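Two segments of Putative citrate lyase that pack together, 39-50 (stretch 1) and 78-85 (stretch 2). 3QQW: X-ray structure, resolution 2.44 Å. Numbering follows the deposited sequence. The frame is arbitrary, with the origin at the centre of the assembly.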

# COMPACT_ATOMS: atom_id res chain seq x y z
N MSE C 39 17.39 24.77 -24.41
CA MSE C 39 17.95 25.89 -23.64
C MSE C 39 17.42 27.18 -24.17
O MSE C 39 17.05 28.04 -23.38
N ASP C 40 17.33 27.31 -25.51
CA ASP C 40 16.76 28.50 -26.19
C ASP C 40 15.26 28.64 -25.91
O ASP C 40 14.77 29.75 -25.84
N LEU C 41 14.55 27.51 -25.76
CA LEU C 41 13.12 27.50 -25.49
C LEU C 41 12.87 27.96 -24.05
O LEU C 41 11.84 28.60 -23.80
N GLN C 42 13.86 27.72 -23.11
CA GLN C 42 13.80 28.23 -21.73
C GLN C 42 13.90 29.75 -21.74
O GLN C 42 13.33 30.42 -20.88
N VAL C 43 14.63 30.31 -22.72
CA VAL C 43 14.79 31.75 -22.86
C VAL C 43 13.47 32.33 -23.37
O VAL C 43 13.03 33.37 -22.88
N GLU C 44 12.83 31.61 -24.31
CA GLU C 44 11.57 32.01 -24.92
C GLU C 44 10.39 31.93 -23.93
O GLU C 44 9.61 32.86 -23.83
N TYR C 45 10.27 30.81 -23.23
CA TYR C 45 9.18 30.51 -22.31
C TYR C 45 9.40 31.01 -20.89
O TYR C 45 8.44 31.21 -20.15
N GLY C 46 10.66 31.12 -20.51
CA GLY C 46 11.08 31.40 -19.14
C GLY C 46 11.41 30.06 -18.52
O GLY C 46 11.00 29.03 -19.08
N PRO C 47 12.14 30.01 -17.38
CA PRO C 47 12.51 28.70 -16.81
C PRO C 47 11.32 27.95 -16.16
O PRO C 47 11.42 27.43 -15.05
N VAL C 48 10.19 27.83 -16.91
CA VAL C 48 8.95 27.12 -16.52
C VAL C 48 9.18 25.61 -16.63
O VAL C 48 8.39 24.82 -16.15
N PHE C 49 10.29 25.23 -17.27
CA PHE C 49 10.69 23.84 -17.40
C PHE C 49 12.21 23.72 -17.26
O PHE C 49 12.96 24.64 -17.63
N ASP C 50 12.65 22.58 -16.71
CA ASP C 50 14.05 22.23 -16.61
C ASP C 50 14.45 21.40 -17.84
O ASP C 50 13.60 20.81 -18.48
N ASP C 78 27.37 29.64 -22.35
CA ASP C 78 26.58 30.87 -22.31
C ASP C 78 25.16 30.64 -22.84
O ASP C 78 24.24 31.38 -22.48
N ARG C 79 25.00 29.59 -23.68
CA ARG C 79 23.73 29.14 -24.25
C ARG C 79 22.78 28.73 -23.12
O ARG C 79 21.56 28.89 -23.24
N ASN C 80 23.35 28.19 -22.02
CA ASN C 80 22.60 27.79 -20.84
C ASN C 80 22.43 29.05 -20.01
O ASN C 80 23.23 29.34 -19.13
N VAL C 81 21.38 29.81 -20.33
CA VAL C 81 21.09 31.10 -19.72
C VAL C 81 20.51 30.96 -18.30
O VAL C 81 20.96 31.65 -17.39
N HIS C 82 19.51 30.12 -18.11
CA HIS C 82 18.80 30.02 -16.84
C HIS C 82 19.42 29.06 -15.82
O HIS C 82 19.00 29.09 -14.67
N GLY C 83 20.42 28.28 -16.23
CA GLY C 83 21.11 27.35 -15.34
C GLY C 83 20.18 26.27 -14.82
O GLY C 83 20.37 25.78 -13.71
N ARG C 84 19.20 25.89 -15.64
CA ARG C 84 18.14 24.93 -15.31
C ARG C 84 18.24 23.73 -16.21
O ARG C 84 17.23 23.19 -16.71
N ALA C 85 19.48 23.30 -16.39
CA ALA C 85 19.89 22.18 -17.20
C ALA C 85 20.65 21.16 -16.34
O ALA C 85 21.69 21.48 -15.77

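Two bidentate salt bridges fasten the helix and the strand that follows it to the irregular 78-85 segment. Arg84 points toward stretch 1 and coils through three m torsions, which brings its guanidinium edge-on to the carboxylate of Asp50 (m): Arg84 NE lies 2.7 Å from Asp50 OD1 and Arg84 NH2 2.8 Å from Asp50 OD2, both nearly linear. At the other end, Arg79 (chi1 t) and Asp40 (m) both start sideways, yet their ends converge, with Arg79 NE 3.0 Å from Asp40 OD1 and Arg79 NH2 2.9 Å from Asp40 OD2. Water 2 reinforces this pair by donating to Asp40 OD1 and to the carbonyl of Arg79.

Between them, the amide of Gln42 (m, t) ties both stretches together: Gln42 NE2 donates to Arg84 O (3.1 Å) and, within its own stretch, to Phe49 O (2.7 Å). Water 3 lies 2.6 Å from Gln42 OE1 and 2.6 Å from Asn80 OD1, and accepts a hydrogen bond from Arg84 N (2.8 Å). Water 4 links Val43 O with His82 NE2.

Packing fills the remaining space. His82 (m) turns toward the helix end and offers a ring face to Pro47, whose CD sits 3.8 Å from the ring centroid. Val43 CG2 meets Val81 CG2 at 3.8 Å, both residues being t. Selenomethionine Met39 (m, t, t) extends inward until its CE lies 3.7 Å from both Asn80 CB and Ala85 CB.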

# COMPACT_ATOMS: atom_id res chain seq x y z
CB MSE C 39 19.47 25.89 -23.66
CG MSE C 39 20.07 24.86 -22.73
SE MSE C 39 21.97 24.73 -23.06
CE MSE C 39 22.40 23.37 -21.64
CB ASP C 40 16.96 28.43 -27.72
CG ASP C 40 18.40 28.45 -28.18
OD1 ASP C 40 19.31 28.73 -27.33
OD2 ASP C 40 18.64 28.19 -29.37
CB LEU C 41 12.57 26.10 -25.77
CG LEU C 41 11.06 25.95 -25.85
CD1 LEU C 41 10.48 26.75 -27.02
CD2 LEU C 41 10.66 24.49 -25.89
CB GLN C 42 14.92 27.64 -20.87
CG GLN C 42 14.71 26.19 -20.46
CD GLN C 42 15.83 25.65 -19.60
OE1 GLN C 42 17.03 25.70 -19.95
NE2 GLN C 42 15.44 24.99 -18.52
CB VAL C 43 16.01 32.10 -23.76
CG1 VAL C 43 16.12 33.59 -23.97
CG2 VAL C 43 17.30 31.57 -23.14
CB GLU C 44 11.30 31.11 -26.14
CG GLU C 44 10.14 31.58 -27.03
CD GLU C 44 9.66 30.60 -28.08
OE1 GLU C 44 10.51 29.94 -28.71
OE2 GLU C 44 8.43 30.54 -28.32
CB TYR C 45 9.00 28.98 -22.20
CG TYR C 45 8.30 28.24 -23.33
CD1 TYR C 45 7.88 28.91 -24.48
CD2 TYR C 45 8.05 26.87 -23.23
CE1 TYR C 45 7.23 28.22 -25.51
CE2 TYR C 45 7.38 26.18 -24.24
CZ TYR C 45 6.97 26.85 -25.38
OH TYR C 45 6.33 26.12 -26.35
CB PRO C 47 13.62 29.05 -15.81
CG PRO C 47 13.32 30.45 -15.38
CD PRO C 47 12.70 31.13 -16.59
CB VAL C 48 7.67 27.56 -17.30
CG1 VAL C 48 7.36 29.03 -17.02
CG2 VAL C 48 7.77 27.28 -18.79
CB PHE C 49 10.22 23.23 -18.74
CG PHE C 49 10.93 23.76 -19.97
CD1 PHE C 49 10.55 24.97 -20.55
CD2 PHE C 49 11.94 23.02 -20.57
CE1 PHE C 49 11.19 25.43 -21.71
CE2 PHE C 49 12.59 23.49 -21.71
CZ PHE C 49 12.20 24.69 -22.28
CB ASP C 50 14.32 21.45 -15.33
CG ASP C 50 14.26 22.25 -14.06
OD1 ASP C 50 14.46 23.50 -14.12
OD2 ASP C 50 14.09 21.64 -12.98
CB ASP C 78 27.30 31.96 -23.12
CG ASP C 78 28.63 32.39 -22.51
OD1 ASP C 78 28.76 32.33 -21.27
OD2 ASP C 78 29.53 32.82 -23.28
CB ARG C 79 23.97 27.95 -25.20
CG ARG C 79 22.75 27.49 -25.98
CD ARG C 79 22.96 27.79 -27.43
NE ARG C 79 21.81 27.42 -28.25
CZ ARG C 79 21.87 26.57 -29.26
NH1 ARG C 79 23.01 25.95 -29.55
NH2 ARG C 79 20.80 26.32 -29.99
CB ASN C 80 23.31 26.64 -20.09
CG ASN C 80 22.66 26.27 -18.79
OD1 ASN C 80 21.55 26.70 -18.49
ND2 ASN C 80 23.38 25.53 -17.94
CB VAL C 81 20.14 31.93 -20.63
CG1 VAL C 81 19.72 33.23 -19.96
CG2 VAL C 81 20.81 32.21 -21.98
CB HIS C 82 17.32 29.68 -17.07
CG HIS C 82 16.59 30.82 -17.71
ND1 HIS C 82 16.31 31.98 -17.02
CD2 HIS C 82 16.15 30.96 -18.98
CE1 HIS C 82 15.69 32.78 -17.88
NE2 HIS C 82 15.58 32.21 -19.07
CB ARG C 84 16.73 25.60 -15.38
CG ARG C 84 16.41 26.51 -14.16
CD ARG C 84 16.79 25.97 -12.77
NE ARG C 84 16.30 24.60 -12.52
CZ ARG C 84 16.77 23.79 -11.57
NH1 ARG C 84 17.74 24.19 -10.76
NH2 ARG C 84 16.28 22.56 -11.43
CB ALA C 85 20.75 22.68 -18.35
O HOH W 1 18.47 28.73 -20.60
O HOH W 2 19.82 30.22 -25.04
O HOH W 3 18.95 26.49 -18.39
O HOH W 4 14.17 34.09 -20.38